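Local coordinates for DyP-type peroxidase (Pleurotus ostreatus PC15, PDB 6FSK), which probably uses its heme b cofactor to oxidise dyes and manganese(II) with hydrogen peroxide, as a fungal peroxidase of the dye-decolorizing (DyP) family, at residues P1-L5 against V198-D202; I42-T47 against I475-K479; I217-E221 against D232-S238. The protein carries 1 engineered substitution. All blocks are in the same frame, centred on the assembly; numbering follows the deposited sequence.

Contact 1 (P1-L5 against V198-D202); sequences PPLDL and VEQFD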
ATOM      1  N   PRO A   1     -14.792  -3.214  23.550  1.00 46.98           N
ATOM      2  CA  PRO A   1     -16.140  -2.728  23.226  1.00 42.43           C
ATOM      3  C   PRO A   1     -16.356  -2.703  21.706  1.00 42.71           C
ATOM      4  O   PRO A   1     -15.408  -2.315  20.986  1.00 45.03           O
ATOM      5  CB  PRO A   1     -16.130  -1.292  23.778  1.00 44.61           C
ATOM      6  CG  PRO A   1     -14.668  -0.914  23.911  1.00 47.52           C
ATOM      7  CD  PRO A   1     -13.814  -2.107  23.554  1.00 45.88           C
ATOM      8  N   PRO A   2     -17.574  -3.070  21.215  1.00 33.25           N
ATOM      9  CA  PRO A   2     -17.779  -3.166  19.766  1.00 29.77           C
ATOM     10  C   PRO A   2     -17.382  -1.905  19.019  1.00 28.66           C
ATOM     11  O   PRO A   2     -17.496  -0.794  19.553  1.00 29.35           O
ATOM     12  CB  PRO A   2     -19.291  -3.400  19.606  1.00 33.56           C
ATOM     13  CG  PRO A   2     -19.727  -3.920  20.950  1.00 34.46           C
ATOM     14  CD  PRO A   2     -18.838  -3.256  21.957  1.00 34.69           C
ATOM     15  N   LEU A   3     -16.918  -2.066  17.790  1.00 24.48           N
ATOM     16  CA  LEU A   3     -16.549  -0.888  17.002  1.00 21.54           C
ATOM     17  C   LEU A   3     -17.797  -0.211  16.467  1.00 19.00           C
ATOM     18  O   LEU A   3     -18.703  -0.902  15.978  1.00 22.96           O
ATOM     19  CB  LEU A   3     -15.712  -1.292  15.775  1.00 20.75           C
ATOM     20  CG  LEU A   3     -14.442  -2.031  16.087  1.00 21.62           C
ATOM     21  CD1 LEU A   3     -13.701  -2.342  14.803  1.00 20.55           C
ATOM     22  CD2 LEU A   3     -13.529  -1.297  17.005  1.00 25.59           C
ATOM     23  N   ASP A   4     -17.765   1.133  16.471  1.00 18.35           N
ATOM     24  CA  ASP A   4     -18.853   1.870  15.935  1.00 19.77           C
ATOM     25  C   ASP A   4     -18.590   2.042  14.453  1.00 18.43           C
ATOM     26  O   ASP A   4     -17.925   3.011  14.062  1.00 17.71           O
ATOM     27  CB  ASP A   4     -19.015   3.223  16.597  1.00 21.99           C
ATOM     28  CG  ASP A   4     -20.236   3.988  16.057  1.00 23.89           C
ATOM     29  OD1 ASP A   4     -20.968   3.513  15.177  1.00 24.71           O
ATOM     30  OD2 ASP A   4     -20.436   5.082  16.567  1.00 28.18           O
ATOM     31  N   LEU A   5     -19.118   1.156  13.640  1.00 19.15           N
ATOM     32  CA  LEU A   5     -18.776   1.194  12.196  1.00 17.66           C
ATOM     33  C   LEU A   5     -19.391   2.394  11.476  1.00 19.23           C
ATOM     34  O   LEU A   5     -18.946   2.780  10.367  1.00 17.58           O
ATOM     35  CB  LEU A   5     -19.192  -0.072  11.501  1.00 19.33           C
ATOM     36  CG  LEU A   5     -18.496  -1.342  11.977  1.00 19.08           C
ATOM     37  CD1 LEU A   5     -18.976  -2.512  11.094  1.00 21.05           C
ATOM     38  CD2 LEU A   5     -16.983  -1.252  11.996  1.00 19.12           C
ATOM     39  N   VAL A 198      -8.988  -8.097  11.210  1.00 11.42           N
ATOM     40  CA  VAL A 198      -9.058  -7.156  12.294  1.00 12.14           C
ATOM     41  C   VAL A 198     -10.134  -7.646  13.248  1.00 12.11           C
ATOM     42  O   VAL A 198     -11.309  -7.815  12.891  1.00 13.71           O
ATOM     43  CB  VAL A 198      -9.429  -5.765  11.763  1.00 13.18           C
ATOM     44  CG1 VAL A 198      -9.598  -4.802  12.885  1.00 14.12           C
ATOM     45  CG2 VAL A 198      -8.291  -5.331  10.810  1.00 13.23           C
ATOM     46  N   GLU A 199      -9.712  -7.919  14.471  1.00 12.16           N
ATOM     47  CA  GLU A 199     -10.644  -8.312  15.515  1.00 13.26           C
ATOM     48  C   GLU A 199     -11.743  -7.263  15.626  1.00 13.36           C
ATOM     49  O   GLU A 199     -11.541  -6.035  15.527  1.00 14.05           O
ATOM     50  CB  GLU A 199      -9.958  -8.512  16.857  1.00 13.17           C
ATOM     51  CG  GLU A 199      -8.954  -9.613  16.921  1.00 13.49           C
ATOM     52  CD  GLU A 199      -8.603  -9.947  18.384  1.00 14.12           C
ATOM     53  OE1 GLU A 199      -9.642 -10.251  19.124  1.00 15.70           O
ATOM     54  OE2 GLU A 199      -7.436  -9.960  18.814  1.00 15.44           O
ATOM     55  N   GLN A 200     -12.932  -7.784  15.960  1.00 14.78           N
ATOM     56  CA  GLN A 200     -14.127  -6.936  16.128  1.00 16.36           C
ATOM     57  C   GLN A 200     -14.664  -6.385  14.799  1.00 16.11           C
ATOM     58  O   GLN A 200     -15.594  -5.520  14.815  1.00 18.15           O
ATOM     59  CB  GLN A 200     -13.956  -5.844  17.169  1.00 20.22           C
ATOM     60  CG  GLN A 200     -13.373  -6.373  18.487  1.00 26.88           C
ATOM     61  CD  GLN A 200     -13.390  -5.343  19.557  1.00 29.89           C
ATOM     62  OE1 GLN A 200     -12.397  -4.633  19.822  1.00 31.41           O
ATOM     63  NE2 GLN A 200     -14.560  -5.206  20.174  1.00 34.39           N
ATOM     64  N   PHE A 201     -14.095  -6.834  13.695  1.00 14.71           N
ATOM     65  CA  PHE A 201     -14.491  -6.400  12.334  1.00 15.86           C
ATOM     66  C   PHE A 201     -14.604  -7.630  11.476  1.00 17.37           C
ATOM     67  O   PHE A 201     -15.688  -7.923  10.928  1.00 18.20           O
ATOM     68  CB  PHE A 201     -13.601  -5.336  11.713  1.00 15.75           C
ATOM     69  CG  PHE A 201     -14.083  -4.930  10.350  1.00 15.38           C
ATOM     70  CD1 PHE A 201     -15.194  -4.165  10.200  1.00 15.81           C
ATOM     71  CD2 PHE A 201     -13.413  -5.341   9.192  1.00 15.99           C
ATOM     72  CE1 PHE A 201     -15.646  -3.830   8.941  1.00 15.03           C
ATOM     73  CE2 PHE A 201     -13.873  -5.041   7.978  1.00 15.50           C
ATOM     74  CZ  PHE A 201     -14.999  -4.280   7.840  1.00 16.56           C
ATOM     75  N   ASP A 202     -13.483  -8.331  11.235  1.00 16.02           N
ATOM     76  CA  ASP A 202     -13.487  -9.522  10.399  1.00 17.67           C
ATOM     77  C   ASP A 202     -13.933 -10.712  11.280  1.00 21.28           C
ATOM     78  O   ASP A 202     -13.107 -11.276  12.037  1.00 21.07           O
ATOM     79  CB  ASP A 202     -12.088  -9.737   9.785  1.00 18.87           C
ATOM     80  CG  ASP A 202     -11.716  -8.604   8.857  1.00 18.92           C
ATOM     81  OD1 ASP A 202     -12.389  -8.494   7.812  1.00 23.40           O
ATOM     82  OD2 ASP A 202     -10.793  -7.780   9.077  1.00 16.65           O
TER
HETATM   83  O   HOH W   1     -17.218  -4.645  16.630  1.00 26.62           O
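Leu3 lays its isobutyl end against the backbone of Gln200, and Leu5, two residues on, reaches the ring of Phe201. Leu3 CD1 stands 3.7 Å from Gln200 O and touches Phe201 CB more loosely, at 4.3 Å. The Leu3 and Gln200 side chains cross at about a right angle, with Leu3 CG 4.0 Å from Gln200 CB. From there the glutamine runs outward in extended form (chi2 -172°), which carries its amide past the leucine to the N-terminal prolines. Gln200 NE2 makes a weak hydrogen bond to Pro1 O at 3.1 Å; the N-H...O angle of 136° is well off straight. Leu5 CD2 meets Phe201 CD1 at 3.9 Å, approaching the ring obliquely.

A water links the two backbones. It accepts from Leu3 N at 2.8 Å and donates to Gln200 O at 2.6 Å, satisfying both groups where the chains stand too far apart to pair directly.

Behind this first shell, residues 198-202 form a tight turn. Val198 O accepts from both Phe201 N and Asp202 N, while Asp202 OD2 turns its anti lone pair back to Val198 N, closing the turn with a third bond. Glu199 and Gln200 take the two inner positions of a type II beta turn, so Gln200 projects at the apex. Leu5 packs in addition on Ser48, Ala49 and Ile52 of helix 48-63, and Phe201 on Leu13.

The contact thus ties the start of the chain to the surface of the C-terminal DyP region. Its chemistry is mixed: two leucines supply the apolar cover, while the direct polar link is a single weak hydrogen bond from the Gln200 amide and the backbones are joined by a water, so the contact rests mainly on apolar packing at the protein surface.

Contact 2 (I42-T47 against I475-K479); sequences IPHIKT and ITALK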
ATOM      1  N   ILE A  42     -19.803  16.491   5.285  1.00 16.97           N
ATOM      2  CA  ILE A  42     -19.716  15.312   6.124  1.00 16.77           C
ATOM      3  C   ILE A  42     -20.783  14.254   5.868  1.00 16.25           C
ATOM      4  O   ILE A  42     -20.502  13.060   5.810  1.00 15.43           O
ATOM      5  CB  ILE A  42     -19.584  15.724   7.627  1.00 17.69           C
ATOM      6  CG1 ILE A  42     -18.229  16.305   7.915  1.00 20.06           C
ATOM      7  CG2 ILE A  42     -19.886  14.512   8.569  1.00 20.10           C
ATOM      8  CD1 ILE A  42     -18.166  17.151   9.173  1.00 22.11           C
ATOM      9  N   PRO A  43     -22.067  14.618   5.630  1.00 17.44           N
ATOM     10  CA  PRO A  43     -23.081  13.611   5.343  1.00 17.41           C
ATOM     11  C   PRO A  43     -22.908  12.802   4.076  1.00 17.01           C
ATOM     12  O   PRO A  43     -23.568  11.793   3.929  1.00 20.60           O
ATOM     13  CB  PRO A  43     -24.402  14.427   5.279  1.00 19.17           C
ATOM     14  CG  PRO A  43     -24.098  15.620   5.981  1.00 20.63           C
ATOM     15  CD  PRO A  43     -22.660  15.950   5.800  1.00 19.03           C
ATOM     16  N   HIS A  44     -22.017  13.246   3.153  1.00 16.56           N
ATOM     17  CA  HIS A  44     -21.634  12.489   1.986  1.00 16.30           C
ATOM     18  C   HIS A  44     -20.571  11.388   2.229  1.00 15.22           C
ATOM     19  O   HIS A  44     -20.407  10.528   1.343  1.00 17.51           O
ATOM     20  CB  HIS A  44     -21.003  13.428   0.976  1.00 18.19           C
ATOM     21  CG  HIS A  44     -21.987  14.275   0.247  1.00 23.34           C
ATOM     22  ND1 HIS A  44     -22.410  15.509   0.689  1.00 27.45           N
ATOM     23  CD2 HIS A  44     -22.643  14.038  -0.905  1.00 25.19           C
ATOM     24  CE1 HIS A  44     -23.314  15.995  -0.151  1.00 23.76           C
ATOM     25  NE2 HIS A  44     -23.454  15.135  -1.145  1.00 28.74           N
ATOM     26  N   ILE A  45     -19.916  11.394   3.369  1.00 14.33           N
ATOM     27  CA  ILE A  45     -18.743  10.481   3.588  1.00 14.32           C
ATOM     28  C   ILE A  45     -19.193   9.052   3.801  1.00 14.36           C
ATOM     29  O   ILE A  45     -20.150   8.830   4.572  1.00 15.64           O
ATOM     30  CB  ILE A  45     -17.885  10.982   4.732  1.00 14.32           C
ATOM     31  CG1 ILE A  45     -17.294  12.317   4.364  1.00 16.49           C
ATOM     32  CG2 ILE A  45     -16.747  10.002   5.104  1.00 13.65           C
ATOM     33  CD1 ILE A  45     -16.601  13.029   5.466  1.00 21.65           C
ATOM     34  N   LYS A  46     -18.594   8.102   3.077  1.00 12.04           N
ATOM     35  CA  LYS A  46     -18.960   6.700   3.245  1.00 13.17           C
ATOM     36  C   LYS A  46     -18.352   6.117   4.520  1.00 13.83           C
ATOM     37  O   LYS A  46     -17.129   6.233   4.778  1.00 13.82           O
ATOM     38  CB  LYS A  46     -18.425   5.920   2.065  1.00 14.13           C
ATOM     39  CG  LYS A  46     -18.777   4.441   1.996  1.00 14.23           C
ATOM     40  CD  LYS A  46     -20.278   4.149   1.903  1.00 18.78           C
ATOM     41  CE  LYS A  46     -20.967   4.768   0.714  1.00 19.25           C
ATOM     42  NZ  LYS A  46     -22.489   4.504   0.629  1.00 21.60           N
ATOM     43  N   THR A  47     -19.194   5.545   5.351  1.00 12.60           N
ATOM     44  CA  THR A  47     -18.715   4.827   6.549  1.00 12.25           C
ATOM     45  C   THR A  47     -18.547   3.329   6.323  1.00 12.42           C
ATOM     46  O   THR A  47     -19.026   2.744   5.371  1.00 11.69           O
ATOM     47  CB  THR A  47     -19.673   5.061   7.755  1.00 13.33           C
ATOM     48  OG1 THR A  47     -20.831   4.264   7.514  1.00 15.02           O
ATOM     49  CG2 THR A  47     -19.954   6.485   7.898  1.00 15.09           C
ATOM     50  N   ILE A 475     -16.049  10.152  11.852  1.00 14.08           N
ATOM     51  CA  ILE A 475     -17.159  11.039  11.543  1.00 16.16           C
ATOM     52  C   ILE A 475     -17.375  12.026  12.704  1.00 16.17           C
ATOM     53  O   ILE A 475     -17.478  13.226  12.458  1.00 15.25           O
ATOM     54  CB  ILE A 475     -18.414  10.269  11.198  1.00 16.78           C
ATOM     55  CG1 ILE A 475     -18.214   9.276   9.995  1.00 17.19           C
ATOM     56  CG2 ILE A 475     -19.570  11.237  10.972  1.00 19.98           C
ATOM     57  CD1 ILE A 475     -17.777  10.008   8.739  1.00 18.62           C
ATOM     58  N   THR A 476     -17.395  11.583  13.957  1.00 19.00           N
ATOM     59  CA  THR A 476     -17.570  12.591  15.019  1.00 19.79           C
ATOM     60  C   THR A 476     -16.366  13.550  15.145  1.00 18.61           C
ATOM     61  O   THR A 476     -16.556  14.698  15.510  1.00 18.27           O
ATOM     62  CB  THR A 476     -17.893  11.993  16.370  1.00 24.23           C
ATOM     63  OG1 THR A 476     -16.883  11.085  16.684  1.00 21.34           O
ATOM     64  CG2 THR A 476     -19.191  11.292  16.351  1.00 26.77           C
ATOM     65  N   ALA A 477     -15.126  13.137  14.811  1.00 14.74           N
ATOM     66  CA  ALA A 477     -14.005  14.043  14.765  1.00 14.85           C
ATOM     67  C   ALA A 477     -14.241  15.131  13.713  1.00 15.37           C
ATOM     68  O   ALA A 477     -13.994  16.317  13.993  1.00 16.23           O
ATOM     69  CB  ALA A 477     -12.688  13.356  14.483  1.00 15.18           C
ATOM     70  N   LEU A 478     -14.685  14.732  12.534  1.00 14.77           N
ATOM     71  CA  LEU A 478     -14.965  15.722  11.482  1.00 15.14           C
ATOM     72  C   LEU A 478     -16.040  16.739  11.965  1.00 17.17           C
ATOM     73  O   LEU A 478     -15.908  17.938  11.695  1.00 18.78           O
ATOM     74  CB  LEU A 478     -15.348  15.079  10.199  1.00 15.58           C
ATOM     75  CG  LEU A 478     -14.337  14.138   9.537  1.00 15.24           C
ATOM     76  CD1 LEU A 478     -14.916  13.350   8.382  1.00 16.09           C
ATOM     77  CD2 LEU A 478     -13.172  14.931   9.050  1.00 14.94           C
ATOM     78  N   LYS A 479     -17.074  16.244  12.607  1.00 19.29           N
ATOM     79  CA  LYS A 479     -18.172  17.127  13.030  1.00 20.76           C
ATOM     80  C   LYS A 479     -17.736  18.087  14.105  1.00 23.61           C
ATOM     81  O   LYS A 479     -18.151  19.259  14.087  1.00 25.80           O
ATOM     82  CB  LYS A 479     -19.377  16.318  13.475  1.00 21.95           C
ATOM     83  CG  LYS A 479     -20.164  15.608  12.387  1.00 25.48           C
ATOM     84  CD  LYS A 479     -21.318  14.848  13.036  1.00 29.51           C
ATOM     85  CE  LYS A 479     -21.960  13.753  12.258  1.00 33.73           C
ATOM     86  NZ  LYS A 479     -22.782  14.232  11.164  1.00 40.45           N
TER
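Ile42 and Ile45 meet the C-terminal helix 475-481, which here packs on the connection between helices 31-41 and 48-63 of the dimeric alpha+beta barrel domain. No hydrogen bond crosses the interface, which is held by apolar side-chain packing. Ile42 CD1 is the bump set into a hollow where the helix backbone passes from Leu478 to Lys479: it lies 3.5 Å from Leu478 O and 3.6 Å from Leu478 CB. The other branch, Ile42 CG2, turns to the flank of the helix and lies against Lys479, whose chain bends at its last torsion (chi4 -73°) and brings NZ to 3.9 Å.

One turn earlier, Ile475 pushes its own tip back the other way. Its CD1 rests 3.8 Å from Ile45 CG2, the two isoleucines sliding past each other in opposite directions, and Ile475 CG1 receives Thr47 CG2 crosswise. The threonine hydroxyl is engaged apart from this packing: OG1 caps helix 48-63 by bonding Gly50 N. Strand 74-80 backs the same cluster, Val77 touching both Ile45 and Leu478. Those last two side chains meet tip to tip, with Ile45 CD1 and Leu478 CD1 squeezed to 3.4 Å, closer than usual carbon packing.

Contact 3 (I217-E221 against D232-S238); sequences ILAKE and DWAKDGS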
ATOM      1  N   ILE A 217      -4.838  -0.594  13.609  1.00  9.91           N
ATOM      2  CA  ILE A 217      -5.362   0.083  12.387  1.00 10.89           C
ATOM      3  C   ILE A 217      -6.003   1.395  12.739  1.00 12.08           C
ATOM      4  O   ILE A 217      -5.804   2.384  12.001  1.00 10.56           O
ATOM      5  CB  ILE A 217      -6.366  -0.804  11.612  1.00 10.54           C
ATOM      6  CG1 ILE A 217      -5.751  -2.179  11.232  1.00 10.97           C
ATOM      7  CG2 ILE A 217      -6.977  -0.084  10.366  1.00 11.01           C
ATOM      8  CD1 ILE A 217      -4.488  -2.123  10.345  1.00 11.02           C
ATOM      9  N   LEU A 218      -6.781   1.436  13.825  1.00 11.18           N
ATOM     10  CA  LEU A 218      -7.509   2.585  14.249  1.00 11.71           C
ATOM     11  C   LEU A 218      -6.915   3.148  15.476  1.00 13.78           C
ATOM     12  O   LEU A 218      -6.737   2.437  16.452  1.00 14.12           O
ATOM     13  CB  LEU A 218      -8.935   2.151  14.519  1.00 12.70           C
ATOM     14  CG  LEU A 218      -9.810   1.593  13.413  1.00 14.10           C
ATOM     15  CD1 LEU A 218     -11.109   0.964  13.972  1.00 15.63           C
ATOM     16  CD2 LEU A 218     -10.130   2.657  12.411  1.00 15.78           C
ATOM     17  N   ALA A 219      -6.672   4.471  15.518  1.00 12.02           N
ATOM     18  CA  ALA A 219      -6.173   5.096  16.718  1.00 12.81           C
ATOM     19  C   ALA A 219      -7.163   4.994  17.913  1.00 13.24           C
ATOM     20  O   ALA A 219      -8.380   5.044  17.721  1.00 13.03           O
ATOM     21  CB  ALA A 219      -5.882   6.554  16.463  1.00 13.99           C
ATOM     22  N   LYS A 220      -6.527   4.776  19.060  1.00 14.38           N
ATOM     23  CA  LYS A 220      -7.192   4.694  20.373  1.00 16.93           C
ATOM     24  C   LYS A 220      -8.217   3.590  20.469  1.00 18.48           C
ATOM     25  O   LYS A 220      -9.171   3.688  21.231  1.00 24.48           O
ATOM     26  CB  LYS A 220      -7.851   6.023  20.722  1.00 19.34           C
ATOM     27  CG  LYS A 220      -6.874   7.182  20.732  1.00 20.07           C
ATOM     28  CD  LYS A 220      -7.432   8.485  21.289  1.00 22.94           C
ATOM     29  CE  LYS A 220      -7.963   8.358  22.711  1.00 24.83           C
ATOM     30  NZ  LYS A 220      -7.000   8.749  23.740  1.00 24.52           N
ATOM     31  N   GLU A 221      -8.067   2.537  19.700  1.00 14.43           N
ATOM     32  CA  GLU A 221      -8.850   1.303  19.923  1.00 13.93           C
ATOM     33  C   GLU A 221      -7.922   0.314  20.537  1.00 13.52           C
ATOM     34  O   GLU A 221      -6.728   0.515  20.663  1.00 13.44           O
ATOM     35  CB  GLU A 221      -9.446   0.789  18.611  1.00 14.58           C
ATOM     36  CG  GLU A 221     -10.584   1.602  18.062  1.00 16.48           C
ATOM     37  CD  GLU A 221     -11.907   1.514  18.831  1.00 21.25           C
ATOM     38  OE1 GLU A 221     -11.987   0.766  19.849  1.00 21.12           O
ATOM     39  OE2 GLU A 221     -12.869   2.190  18.411  1.00 20.05           O
ATOM     40  N   ASP A 232      -8.573  12.681  22.210  1.00 16.29           N
ATOM     41  CA  ASP A 232      -9.807  11.948  22.049  1.00 18.36           C
ATOM     42  C   ASP A 232     -10.369  12.008  20.614  1.00 16.91           C
ATOM     43  O   ASP A 232     -10.968  11.056  20.122  1.00 16.91           O
ATOM     44  CB  ASP A 232     -10.869  12.482  23.037  1.00 23.60           C
ATOM     45  CG  ASP A 232     -10.664  11.931  24.452  1.00 32.44           C
ATOM     46  OD1 ASP A 232      -9.860  10.985  24.628  1.00 33.44           O
ATOM     47  OD2 ASP A 232     -11.320  12.453  25.373  1.00 36.89           O
ATOM     48  N   TRP A 233     -10.213  13.117  19.908  1.00 17.04           N
ATOM     49  CA  TRP A 233     -10.778  13.220  18.598  1.00 16.55           C
ATOM     50  C   TRP A 233     -10.160  12.214  17.585  1.00 16.00           C
ATOM     51  O   TRP A 233     -10.800  11.895  16.558  1.00 17.53           O
ATOM     52  CB  TRP A 233     -10.701  14.675  18.045  1.00 18.53           C
ATOM     53  CG  TRP A 233      -9.378  15.230  17.648  1.00 18.43           C
ATOM     54  CD1 TRP A 233      -8.620  16.105  18.338  1.00 17.96           C
ATOM     55  CD2 TRP A 233      -8.668  14.982  16.434  1.00 18.89           C
ATOM     56  NE1 TRP A 233      -7.480  16.400  17.656  1.00 21.10           N
ATOM     57  CE2 TRP A 233      -7.497  15.736  16.475  1.00 18.98           C
ATOM     58  CE3 TRP A 233      -8.932  14.229  15.310  1.00 18.77           C
ATOM     59  CZ2 TRP A 233      -6.574  15.710  15.436  1.00 20.48           C
ATOM     60  CZ3 TRP A 233      -8.044  14.237  14.291  1.00 20.04           C
ATOM     61  CH2 TRP A 233      -6.867  14.958  14.376  1.00 20.40           C
ATOM     62  N   ALA A 234      -8.956  11.760  17.897  1.00 15.18           N
ATOM     63  CA  ALA A 234      -8.217  10.838  17.019  1.00 13.20           C
ATOM     64  C   ALA A 234      -8.782   9.440  17.094  1.00 15.46           C
ATOM     65  O   ALA A 234      -8.533   8.607  16.202  1.00 13.62           O
ATOM     66  CB  ALA A 234      -6.743  10.839  17.337  1.00 14.28           C
ATOM     67  N   LYS A 235      -9.635   9.118  18.082  1.00 14.20           N
ATOM     68  CA  LYS A 235     -10.226   7.777  18.111  1.00 14.39           C
ATOM     69  C   LYS A 235     -10.929   7.452  16.833  1.00 13.28           C
ATOM     70  O   LYS A 235     -11.678   8.252  16.270  1.00 13.37           O
ATOM     71  CB  LYS A 235     -11.248   7.661  19.251  1.00 17.01           C
ATOM     72  CG  LYS A 235     -11.821   6.284  19.364  1.00 19.66           C
ATOM     73  CD  LYS A 235     -12.768   6.177  20.580  1.00 23.13           C
ATOM     74  CE  LYS A 235     -13.140   4.723  20.692  1.00 30.27           C
ATOM     75  NZ  LYS A 235     -13.413   4.471  22.124  1.00 37.24           N
ATOM     76  N   ASP A 236     -10.621   6.272  16.294  1.00 13.13           N
ATOM     77  CA  ASP A 236     -11.294   5.687  15.140  1.00 12.84           C
ATOM     78  C   ASP A 236     -10.898   6.428  13.821  1.00 12.63           C
ATOM     79  O   ASP A 236     -11.562   6.177  12.848  1.00 13.38           O
ATOM     80  CB  ASP A 236     -12.791   5.593  15.241  1.00 13.86           C
ATOM     81  CG  ASP A 236     -13.238   4.499  16.223  1.00 18.46           C
ATOM     82  OD1 ASP A 236     -12.406   3.611  16.491  1.00 17.53           O
ATOM     83  OD2 ASP A 236     -14.402   4.564  16.734  1.00 20.14           O
ATOM     84  N   GLY A 237      -9.834   7.186  13.874  1.00 11.50           N
ATOM     85  CA  GLY A 237      -9.112   7.630  12.638  1.00 12.41           C
ATOM     86  C   GLY A 237      -7.979   6.634  12.339  1.00 11.83           C
ATOM     87  O   GLY A 237      -7.595   5.766  13.161  1.00 12.73           O
ATOM     88  N   SER A 238      -7.445   6.752  11.134  1.00  9.93           N
ATOM     89  CA  SER A 238      -6.318   5.892  10.734  1.00 10.43           C
ATOM     90  C   SER A 238      -5.386   6.749   9.849  1.00  9.70           C
ATOM     91  O   SER A 238      -5.841   7.673   9.199  1.00 10.35           O
ATOM     92  CB  SER A 238      -6.857   4.710   9.978  1.00  9.74           C
ATOM     93  OG  SER A 238      -5.804   3.762   9.671  1.00  9.48           O
TER
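Ala219 pairs through its backbone with two successive residues, its N donating to Gly237 O at 2.8 Å (163°) while its O accepts from Asp236 N at 2.9 Å (169°), each segment holding a type II turn, Leu218-Glu221 and Ala234-Gly237. Ser238 OG extends the pairing with a 2.7 Å bond to Ile217 O. Lys220 CB lies beside Lys235 CB, and the rest of its chain bends so that NZ bonds Ala227 O and Arg230 O, with a long 3.7 Å salt bridge to Asp232 OD1. Leu218 CD2 leans on Asp236 O.

Glu221 folds back at chi2 (-71°), bringing OE2 only 2.4 Å from Asp236 OD1 with the carboxylates nearly coplanar. Lys235 CE lies 3.4 Å from Glu221 OE2. With an alanine in place of Glu221, Asp236 OD1 and Lys235 CE lose the carboxylate beside them, which would probably leave both side chains freer to turn. One residue set against two, with Asp236 in a left-handed conformation, is the pattern of a G1 beta bulge, here leading into strand 238-247 of the DyP sheet.

Overall arrangement
The three contacts touch one another in pairs on the same side of the chain's centre. Contact 1 lies about 13 Å, centre to centre, from contact 3, and Leu3 bridges them: its CD2 sits 3.7 Å from Glu221 CD. Contacts 2 and 3 are about 14 Å apart and meet where Ala477 CB presses on Trp233 O at 3.2 Å. Contacts 1 and 2, about 18 Å apart, join through Leu5 O and Thr47 CB. Residues 1-5 thus touch both other contacts, and helix 475-481 touches contact 3 through Ala477. Contact 3 approaches the heme, the Ile217 side chain lying about 10 Å from it and from Arg355; contacts 1 and 2 lie away from the annotated sites.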